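Local coordinates for protein enoyl-CoA hydratase (Mycobacterium avium subsp. paratuberculosis, PDB 4LK5) that probably hydrates the double bond of enoyl-CoA thioesters, as a member of the crotonase-like enoyl-CoA hydratase/isomerase family, at residues C[48-59]-C[84-95]; C[152-162]-C[210-220]. All blocks are in the same frame, centred on the assembly; numbering follows the deposited sequence.

Contact 1 (C[48-59]-C[84-95])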
loop_
_atom_site.group_PDB
_atom_site.type_symbol
_atom_site.label_atom_id
_atom_site.label_comp_id
_atom_site.label_asym_id
_atom_site.label_seq_id
_atom_site.Cartn_x
_atom_site.Cartn_y
_atom_site.Cartn_z
ATOM N N VAL C 48 20.351 4.330 20.280
ATOM C CA VAL C 48 20.056 5.716 20.347
ATOM C C VAL C 48 18.816 5.784 21.212
ATOM O O VAL C 48 17.769 5.263 20.845
ATOM C CB VAL C 48 19.842 6.283 18.926
ATOM C CG1 VAL C 48 19.179 7.641 18.979
ATOM C CG2 VAL C 48 21.176 6.410 18.189
ATOM N N THR C 49 18.941 6.411 22.373
ATOM C CA THR C 49 17.893 6.343 23.352
ATOM C C THR C 49 17.567 7.730 23.905
ATOM O O THR C 49 18.400 8.383 24.531
ATOM C CB THR C 49 18.295 5.361 24.454
ATOM O OG1 THR C 49 18.854 4.182 23.846
ATOM C CG2 THR C 49 17.098 4.987 25.338
ATOM N N ILE C 50 16.342 8.176 23.634
ATOM C CA ILE C 50 15.836 9.459 24.126
ATOM C C ILE C 50 15.619 9.253 25.623
ATOM O O ILE C 50 15.246 8.146 26.033
ATOM C CB ILE C 50 14.517 9.878 23.427
ATOM C CG1 ILE C 50 14.686 9.926 21.903
ATOM C CG2 ILE C 50 14.045 11.243 23.903
ATOM C CD1 ILE C 50 13.392 10.118 21.121
ATOM N N ASN C 51 15.871 10.302 26.426
ATOM C CA ASN C 51 15.910 10.182 27.890
ATOM C C ASN C 51 15.252 11.355 28.607
ATOM O O ASN C 51 15.787 11.932 29.543
ATOM C CB ASN C 51 17.362 10.023 28.355
ATOM C CG ASN C 51 17.486 9.188 29.617
ATOM O OD1 ASN C 51 16.565 9.130 30.446
ATOM N ND2 ASN C 51 18.627 8.509 29.758
ATOM N N ARG C 52 14.062 11.696 28.168
ATOM C CA ARG C 52 13.296 12.723 28.800
ATOM C C ARG C 52 12.014 12.093 29.352
ATOM O O ARG C 52 10.899 12.533 29.041
ATOM C CB ARG C 52 13.081 13.837 27.783
ATOM C CG ARG C 52 14.417 14.505 27.403
ATOM C CD ARG C 52 14.371 15.381 26.148
ATOM N NE ARG C 52 13.167 16.200 26.018
ATOM C CZ ARG C 52 12.895 17.290 26.740
ATOM N NH1 ARG C 52 13.734 17.711 27.679
ATOM N NH2 ARG C 52 11.766 17.965 26.530
ATOM N N PRO C 53 12.181 11.055 30.196
ATOM C CA PRO C 53 11.055 10.230 30.633
ATOM C C PRO C 53 9.928 11.069 31.203
ATOM O O PRO C 53 8.777 10.908 30.808
ATOM C CB PRO C 53 11.666 9.324 31.711
ATOM C CG PRO C 53 12.958 9.952 32.109
ATOM C CD PRO C 53 13.431 10.693 30.893
ATOM N N ASP C 54 10.275 11.944 32.141
ATOM C CA ASP C 54 9.392 13.006 32.653
ATOM C C ASP C 54 8.272 13.509 31.670
ATOM O O ASP C 54 7.112 13.634 32.050
ATOM C CB ASP C 54 10.285 14.171 33.167
ATOM C CG ASP C 54 11.682 14.216 32.473
ATOM O OD1 ASP C 54 12.567 13.378 32.793
ATOM O OD2 ASP C 54 11.884 15.079 31.588
ATOM N N SER C 55 8.621 13.781 30.414
ATOM C CA SER C 55 7.660 14.281 29.397
ATOM C C SER C 55 7.330 13.246 28.297
ATOM O O SER C 55 6.709 13.581 27.271
ATOM C CB SER C 55 8.200 15.569 28.743
ATOM O OG SER C 55 9.416 15.345 28.048
ATOM N N LEU C 56 7.752 11.998 28.526
ATOM C CA LEU C 56 7.389 10.837 27.694
ATOM C C LEU C 56 8.251 10.857 26.448
ATOM O O LEU C 56 7.798 10.557 25.340
ATOM C CB LEU C 56 5.881 10.840 27.375
ATOM C CG LEU C 56 5.074 9.540 27.473
ATOM C CD1 LEU C 56 5.507 8.657 28.645
ATOM C CD2 LEU C 56 3.595 9.905 27.568
ATOM N N ASN C 57 9.511 11.220 26.682
ATOM C CA ASN C 57 10.515 11.408 25.650
ATOM C C ASN C 57 10.134 12.466 24.572
ATOM O O ASN C 57 10.325 12.216 23.381
ATOM C CB ASN C 57 10.872 10.052 25.048
ATOM C CG ASN C 57 11.351 9.054 26.101
ATOM O OD1 ASN C 57 10.894 7.913 26.153
ATOM N ND2 ASN C 57 12.300 9.477 26.925
ATOM N N SER C 58 9.608 13.626 25.012
ATOM C CA SER C 58 9.381 14.853 24.163
ATOM C C SER C 58 10.627 15.177 23.369
ATOM O O SER C 58 11.683 14.744 23.731
ATOM C CB SER C 58 9.104 16.132 25.001
ATOM O OG SER C 58 7.813 16.183 25.554
ATOM N N LEU C 59 10.509 15.980 22.320
ATOM C CA LEU C 59 11.668 16.299 21.495
ATOM C C LEU C 59 11.910 17.802 21.411
ATOM O O LEU C 59 11.044 18.547 20.969
ATOM C CB LEU C 59 11.477 15.693 20.097
ATOM C CG LEU C 59 11.554 14.174 19.960
ATOM C CD1 LEU C 59 11.420 13.699 18.513
ATOM C CD2 LEU C 59 12.867 13.697 20.510
ATOM N N ARG C 84 19.489 0.820 16.667
ATOM C CA ARG C 84 18.203 0.792 17.346
ATOM C C ARG C 84 17.903 2.136 17.943
ATOM O O ARG C 84 18.763 2.713 18.576
ATOM C CB ARG C 84 18.122 -0.276 18.442
ATOM C CG ARG C 84 19.431 -0.731 19.064
ATOM C CD ARG C 84 19.411 -0.729 20.598
ATOM N NE ARG C 84 18.391 -1.568 21.228
ATOM C CZ ARG C 84 17.381 -1.114 21.978
ATOM N NH1 ARG C 84 17.218 0.190 22.196
ATOM N NH2 ARG C 84 16.520 -1.969 22.524
ATOM N N ILE C 85 16.682 2.620 17.726
ATOM C CA ILE C 85 16.201 3.831 18.372
ATOM C C ILE C 85 15.180 3.384 19.353
ATOM O O ILE C 85 14.373 2.503 19.047
ATOM C CB ILE C 85 15.357 4.782 17.493
ATOM C CG1 ILE C 85 15.377 4.393 16.033
ATOM C CG2 ILE C 85 15.748 6.242 17.725
ATOM C CD1 ILE C 85 16.716 4.601 15.402
ATOM N N GLY C 86 15.167 4.059 20.491
ATOM C CA GLY C 86 14.154 3.867 21.503
ATOM C C GLY C 86 14.112 5.054 22.451
ATOM O O GLY C 86 14.835 6.044 22.261
ATOM N N GLY C 87 13.235 4.953 23.451
ATOM C CA GLY C 87 13.064 5.973 24.477
ATOM C C GLY C 87 12.917 5.334 25.842
ATOM O O GLY C 87 12.336 4.248 25.942
ATOM N N ALA C 88 13.432 6.005 26.887
ATOM C CA ALA C 88 13.504 5.425 28.247
ATOM C C ALA C 88 12.161 5.410 28.990
ATOM O O ALA C 88 11.307 6.285 28.792
ATOM C CB ALA C 88 14.568 6.130 29.085
ATOM N N GLY C 89 11.998 4.406 29.852
ATOM C CA GLY C 89 10.829 4.284 30.703
ATOM C C GLY C 89 9.578 3.858 29.960
ATOM O O GLY C 89 9.606 2.920 29.201
ATOM N N ARG C 90 8.478 4.562 30.198
ATOM C CA ARG C 90 7.158 4.136 29.736
ATOM C C ARG C 90 6.977 4.299 28.214
ATOM O O ARG C 90 6.486 3.381 27.541
ATOM C CB ARG C 90 6.064 4.916 30.487
ATOM C CG ARG C 90 4.650 4.417 30.238
ATOM C CD ARG C 90 3.619 5.393 30.780
ATOM N NE ARG C 90 2.449 5.508 29.895
ATOM C CZ ARG C 90 1.715 6.616 29.747
ATOM N NH1 ARG C 90 2.024 7.726 30.418
ATOM N NH2 ARG C 90 0.670 6.632 28.914
ATOM N N GLY C 91 7.381 5.460 27.690
ATOM C CA GLY C 91 7.084 5.863 26.312
ATOM C C GLY C 91 8.220 5.647 25.337
ATOM O O GLY C 91 9.348 5.370 25.740
ATOM N N PHE C 92 7.888 5.733 24.044
ATOM C CA PHE C 92 8.869 5.713 22.976
ATOM C C PHE C 92 9.247 7.168 22.664
ATOM O O PHE C 92 10.384 7.545 22.840
ATOM C CB PHE C 92 8.306 5.006 21.736
ATOM C CG PHE C 92 9.174 5.151 20.509
ATOM C CD1 PHE C 92 10.369 4.444 20.398
ATOM C CD2 PHE C 92 8.805 6.020 19.472
ATOM C CE1 PHE C 92 11.180 4.584 19.273
ATOM C CE2 PHE C 92 9.615 6.149 18.335
ATOM C CZ PHE C 92 10.805 5.439 18.240
ATOM N N SER C 93 8.289 7.959 22.176
ATOM C CA SER C 93 8.374 9.428 22.177
ATOM C C SER C 93 7.028 10.029 21.858
ATOM O O SER C 93 6.349 9.582 20.916
ATOM C CB SER C 93 9.366 9.991 21.168
ATOM O OG SER C 93 9.013 11.345 20.856
ATOM N N SER C 94 6.682 11.072 22.620
ATOM C CA SER C 94 5.450 11.832 22.419
ATOM C C SER C 94 5.600 12.882 21.320
ATOM O O SER C 94 4.683 13.668 21.078
ATOM C CB SER C 94 4.992 12.503 23.721
ATOM O OG SER C 94 5.982 13.378 24.215
ATOM N N GLY C 95 6.745 12.904 20.654
ATOM C CA GLY C 95 6.905 13.730 19.480
ATOM C C GLY C 95 7.458 15.082 19.861
ATOM O O GLY C 95 8.111 15.218 20.900
#
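Val48, Thr49 and Ile50 pair with Ile85, Gly86 and Gly87 in the beta-alpha-beta unit of the crotonase fold formed by strand 45-50, helix 61-76 and strand 82-87. The two strand segments run parallel, 16° apart. Four backbone bonds alternate between them: Arg84 O takes Val48 N, Val48 O takes Gly86 N (2.9 Å), Gly86 O takes Ile50 N, and Ile50 O takes Ala88 N. As in other crotonases, the loop that follows strand 82-87 probably contributes to the acyl-CoA pocket. On one face of the sheet Val48 and Ile85 lie side by side, CG1 of the valine 3.9 Å from CG2 of the isoleucine, and both rest on Met71 of the helix. Beyond the strands the two segments meet again as loops. Leu56 sets its CD1 against the backbone of Gly91, 3.8 Å from the amide N, while its CD2 meets the Arg90 guanidinium at an oblique angle. Ser94 grips this loop twice. Ser94 N donates to Leu56 O (3.0 Å), and Ser94 OG, held between the backbone N and the carbonyl carbon (chi1 59°), donates to Ser55 O at 3.1 Å, in the plane of that carbonyl. Ser93 ties down the same loop: Ser93 OG gives its proton to Asn57 O at 3.0 Å, approaching from 35° above the carbonyl plane. Lying beside its own carbonyl carbon and pointing away from its backbone N, Ser93 OG also accepts a bond from Gly95 N at 2.8 Å, closing an ST turn.

Contact 2 (C[152-162]-C[210-220])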
loop_
_atom_site.group_PDB
_atom_site.type_symbol
_atom_site.label_atom_id
_atom_site.label_comp_id
_atom_site.label_asym_id
_atom_site.label_seq_id
_atom_site.Cartn_x
_atom_site.Cartn_y
_atom_site.Cartn_z
ATOM N N ASP C 152 13.305 0.542 9.430
ATOM C CA ASP C 152 13.184 -0.652 8.570
ATOM C C ASP C 152 12.407 -1.774 9.242
ATOM O O ASP C 152 11.712 -2.588 8.612
ATOM C CB ASP C 152 14.584 -1.146 8.258
ATOM C CG ASP C 152 15.433 -0.066 7.604
ATOM O OD1 ASP C 152 14.960 0.569 6.617
ATOM O OD2 ASP C 152 16.548 0.176 8.096
ATOM N N VAL C 153 12.547 -1.812 10.545
ATOM C CA VAL C 153 11.931 -2.824 11.339
ATOM C C VAL C 153 11.304 -2.087 12.504
ATOM O O VAL C 153 11.953 -1.241 13.111
ATOM C CB VAL C 153 13.017 -3.819 11.819
ATOM C CG1 VAL C 153 12.476 -4.728 12.902
ATOM C CG2 VAL C 153 13.514 -4.624 10.643
ATOM N N VAL C 154 10.045 -2.382 12.790
ATOM C CA VAL C 154 9.391 -1.791 13.941
ATOM C C VAL C 154 8.863 -2.880 14.867
ATOM O O VAL C 154 7.952 -3.606 14.523
ATOM C CB VAL C 154 8.280 -0.830 13.503
ATOM C CG1 VAL C 154 7.697 -0.067 14.683
ATOM C CG2 VAL C 154 8.830 0.139 12.491
ATOM N N LEU C 155 9.472 -2.983 16.049
ATOM C CA LEU C 155 9.076 -3.938 17.082
ATOM C C LEU C 155 8.276 -3.198 18.144
ATOM O O LEU C 155 8.730 -2.220 18.698
ATOM C CB LEU C 155 10.317 -4.545 17.713
ATOM C CG LEU C 155 11.077 -5.701 17.019
ATOM C CD1 LEU C 155 10.746 -5.906 15.567
ATOM C CD2 LEU C 155 12.564 -5.543 17.196
ATOM N N ALA C 156 7.071 -3.679 18.395
ATOM C CA ALA C 156 6.194 -3.095 19.364
ATOM C C ALA C 156 5.825 -4.062 20.518
ATOM O O ALA C 156 5.727 -5.279 20.336
ATOM C CB ALA C 156 4.943 -2.610 18.666
ATOM N N SER C 157 5.680 -3.478 21.709
ATOM C CA SER C 157 5.040 -4.097 22.859
ATOM C C SER C 157 3.524 -4.077 22.712
ATOM O O SER C 157 2.951 -3.166 22.094
ATOM C CB SER C 157 5.394 -3.308 24.124
ATOM O OG SER C 157 4.537 -3.665 25.195
ATOM N N GLU C 158 2.856 -5.042 23.327
ATOM C CA GLU C 158 1.405 -4.965 23.408
ATOM C C GLU C 158 0.961 -3.688 24.137
ATOM O O GLU C 158 -0.149 -3.229 23.920
ATOM C CB GLU C 158 0.799 -6.234 24.022
ATOM C CG GLU C 158 0.860 -7.378 23.024
ATOM C CD GLU C 158 -0.049 -8.543 23.339
ATOM O OE1 GLU C 158 0.072 -9.097 24.453
ATOM O OE2 GLU C 158 -0.852 -8.913 22.442
ATOM N N ASN C 159 1.836 -3.105 24.959
ATOM C CA ASN C 159 1.552 -1.809 25.618
ATOM C C ASN C 159 1.588 -0.587 24.702
ATOM O O ASN C 159 0.991 0.439 25.009
ATOM C CB ASN C 159 2.531 -1.558 26.777
ATOM C CG ASN C 159 2.217 -2.406 28.006
ATOM O OD1 ASN C 159 1.176 -3.074 28.078
ATOM N ND2 ASN C 159 3.127 -2.380 28.986
ATOM N N ALA C 160 2.296 -0.702 23.588
ATOM C CA ALA C 160 2.475 0.403 22.662
ATOM C C ALA C 160 1.221 0.796 21.941
ATOM O O ALA C 160 0.335 -0.009 21.738
ATOM C CB ALA C 160 3.537 0.050 21.644
ATOM N N PHE C 161 1.165 2.061 21.552
ATOM C CA PHE C 161 0.208 2.522 20.557
ATOM C C PHE C 161 0.782 3.660 19.725
ATOM O O PHE C 161 1.755 4.307 20.110
ATOM C CB PHE C 161 -1.126 2.940 21.173
ATOM C CG PHE C 161 -1.044 4.156 22.075
ATOM C CD1 PHE C 161 -1.030 5.462 21.532
ATOM C CD2 PHE C 161 -0.987 4.007 23.472
ATOM C CE1 PHE C 161 -0.957 6.585 22.351
ATOM C CE2 PHE C 161 -0.923 5.126 24.285
ATOM C CZ PHE C 161 -0.906 6.416 23.726
ATOM N N PHE C 162 0.132 3.900 18.589
ATOM C CA PHE C 162 0.549 4.889 17.649
ATOM C C PHE C 162 -0.524 5.946 17.448
ATOM O O PHE C 162 -1.714 5.654 17.380
ATOM C CB PHE C 162 0.904 4.203 16.328
ATOM C CG PHE C 162 2.037 3.235 16.459
ATOM C CD1 PHE C 162 1.823 1.948 16.977
ATOM C CD2 PHE C 162 3.318 3.606 16.131
ATOM C CE1 PHE C 162 2.879 1.050 17.116
ATOM C CE2 PHE C 162 4.376 2.718 16.284
ATOM C CZ PHE C 162 4.156 1.443 16.783
ATOM N N LEU C 210 1.548 -1.966 9.770
ATOM C CA LEU C 210 2.273 -0.777 10.211
ATOM C C LEU C 210 3.527 -1.125 10.976
ATOM O O LEU C 210 4.422 -0.288 11.064
ATOM C CB LEU C 210 1.403 0.115 11.117
ATOM C CG LEU C 210 1.896 1.519 11.500
ATOM C CD1 LEU C 210 1.936 2.395 10.275
ATOM C CD2 LEU C 210 0.996 2.194 12.530
ATOM N N VAL C 211 3.585 -2.326 11.577
ATOM C CA VAL C 211 4.780 -2.749 12.331
ATOM C C VAL C 211 5.161 -4.184 12.065
ATOM O O VAL C 211 4.383 -4.981 11.560
ATOM C CB VAL C 211 4.640 -2.573 13.857
ATOM C CG1 VAL C 211 4.222 -1.144 14.188
ATOM C CG2 VAL C 211 3.647 -3.559 14.444
ATOM N N THR C 212 6.386 -4.494 12.434
ATOM C CA THR C 212 6.986 -5.723 12.063
ATOM C C THR C 212 6.524 -6.850 13.010
ATOM O O THR C 212 6.175 -7.975 12.564
ATOM C CB THR C 212 8.506 -5.534 12.057
ATOM O OG1 THR C 212 8.814 -4.378 11.253
ATOM C CG2 THR C 212 9.184 -6.768 11.467
ATOM N N ALA C 213 6.493 -6.545 14.309
ATOM C CA ALA C 213 6.050 -7.531 15.296
ATOM C C ALA C 213 5.586 -6.923 16.606
ATOM O O ALA C 213 6.010 -5.844 16.981
ATOM C CB ALA C 213 7.150 -8.565 15.546
ATOM N N VAL C 214 4.708 -7.658 17.275
ATOM C CA VAL C 214 4.143 -7.280 18.562
ATOM C C VAL C 214 4.533 -8.377 19.536
ATOM O O VAL C 214 4.478 -9.540 19.204
ATOM C CB VAL C 214 2.592 -7.200 18.520
ATOM C CG1 VAL C 214 2.028 -6.793 19.884
ATOM C CG2 VAL C 214 2.109 -6.235 17.425
ATOM N N TYR C 215 4.918 -8.006 20.744
ATOM C CA TYR C 215 5.243 -8.985 21.768
ATOM C C TYR C 215 4.517 -8.621 23.042
ATOM O O TYR C 215 4.388 -7.444 23.352
ATOM C CB TYR C 215 6.734 -8.982 22.051
ATOM C CG TYR C 215 7.559 -9.181 20.825
ATOM C CD1 TYR C 215 7.447 -10.332 20.078
ATOM C CD2 TYR C 215 8.465 -8.224 20.409
ATOM C CE1 TYR C 215 8.213 -10.520 18.947
ATOM C CE2 TYR C 215 9.232 -8.402 19.277
ATOM C CZ TYR C 215 9.095 -9.545 18.551
ATOM O OH TYR C 215 9.849 -9.729 17.420
ATOM N N PRO C 216 4.068 -9.632 23.804
ATOM C CA PRO C 216 3.572 -9.321 25.151
ATOM C C PRO C 216 4.599 -8.504 25.949
ATOM O O PRO C 216 5.812 -8.750 25.844
ATOM C CB PRO C 216 3.366 -10.714 25.771
ATOM C CG PRO C 216 3.126 -11.621 24.599
ATOM C CD PRO C 216 4.084 -11.094 23.557
ATOM N N ALA C 217 4.114 -7.524 26.704
ATOM C CA ALA C 217 4.984 -6.636 27.498
ATOM C C ALA C 217 6.064 -7.380 28.284
ATOM O O ALA C 217 7.259 -7.049 28.199
ATOM C CB ALA C 217 4.144 -5.771 28.434
ATOM N N ASP C 218 5.668 -8.400 29.041
ATOM C CA ASP C 218 6.661 -9.090 29.892
ATOM C C ASP C 218 7.762 -9.817 29.075
ATOM O O ASP C 218 8.886 -9.973 29.550
ATOM C CB ASP C 218 5.982 -10.000 30.952
ATOM C CG ASP C 218 5.136 -11.109 30.341
ATOM O OD1 ASP C 218 5.127 -11.276 29.101
ATOM O OD2 ASP C 218 4.473 -11.830 31.111
ATOM N N GLU C 219 7.446 -10.217 27.841
ATOM C CA GLU C 219 8.439 -10.800 26.894
ATOM C C GLU C 219 9.155 -9.794 25.953
ATOM O O GLU C 219 10.172 -10.141 25.318
ATOM C CB GLU C 219 7.761 -11.901 26.067
ATOM C CG GLU C 219 7.256 -13.069 26.924
ATOM C CD GLU C 219 6.116 -13.821 26.282
ATOM O OE1 GLU C 219 6.329 -14.396 25.195
ATOM O OE2 GLU C 219 5.007 -13.837 26.860
ATOM N N PHE C 220 8.660 -8.548 25.892
ATOM C CA PHE C 220 9.189 -7.529 24.950
ATOM C C PHE C 220 10.704 -7.335 24.890
ATOM O O PHE C 220 11.272 -7.369 23.811
ATOM C CB PHE C 220 8.542 -6.161 25.188
ATOM C CG PHE C 220 8.835 -5.164 24.100
ATOM C CD1 PHE C 220 8.386 -5.391 22.803
ATOM C CD2 PHE C 220 9.553 -3.998 24.366
ATOM C CE1 PHE C 220 8.647 -4.494 21.799
ATOM C CE2 PHE C 220 9.817 -3.096 23.357
ATOM C CZ PHE C 220 9.364 -3.345 22.069
HETATM O O HOH W 1 9.933 -4.681 8.883
#
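The Phe220 ring carries Ser157 CB over one face, a CH-pi contact with CB 4.0 Å from the ring centroid and 15° off the normal, and meets Leu155 O at its edge. It flanks the parallel pairing of strand 153-157 with strand 213-215, the last strand of the crotonase-fold sheet within this chain. Tyr215 turns an edge to Leu155, Tyr215 CE2 lying 4.0 Å from Leu155 CG, and Phe220 CD1 also sits at the edge of the tyrosine ring. Phe162 takes Leu210 CD2 over one face, while Phe162 CZ reaches Val211 CG1 at 3.7 Å. Ala156 sits between its partners, its N bound to Ala213 O (2.8 Å) and its O to Tyr215 N. Glu158 N then donates to Tyr215 O, and the Glu158 side chain crosses Val214 at about a right angle. At the other end Val154 O accepts both Thr212 N and Ala213 N. Val154 and Thr212 also pack on Ile188 of the second subunit, so this end lies at the subunit interface. With OG1 set beside its own backbone N (chi1 -52°), Thr212 receives Val154 N almost straight at 2.8 Å, and Thr212 OG1 donates to a water 2.6 Å away that in turn donates to Asp152 O.

From the N terminus, strand 45-50 leads through helix 61-76 into strand 82-87, and contact 1 closes this crossover between neighbouring strands. The chain then adds strands 132-136 and 153-157 to the same sheet. From 152-162 it leaves for the helices 177-185, 187-195 and 202-208 before returning at 210-220, where contact 2 closes the longer excursion. The two closures follow one another in series, neither nesting nor crossing. The centres of contacts 1 and 2 lie about 15 Å apart, and the two do not touch. Strand 132-136 stands between them, hydrogen-bonded through Val133 to Ile85 and through Ala134 and Val136 to the strand 153-157 side, so one sheet joins both contacts.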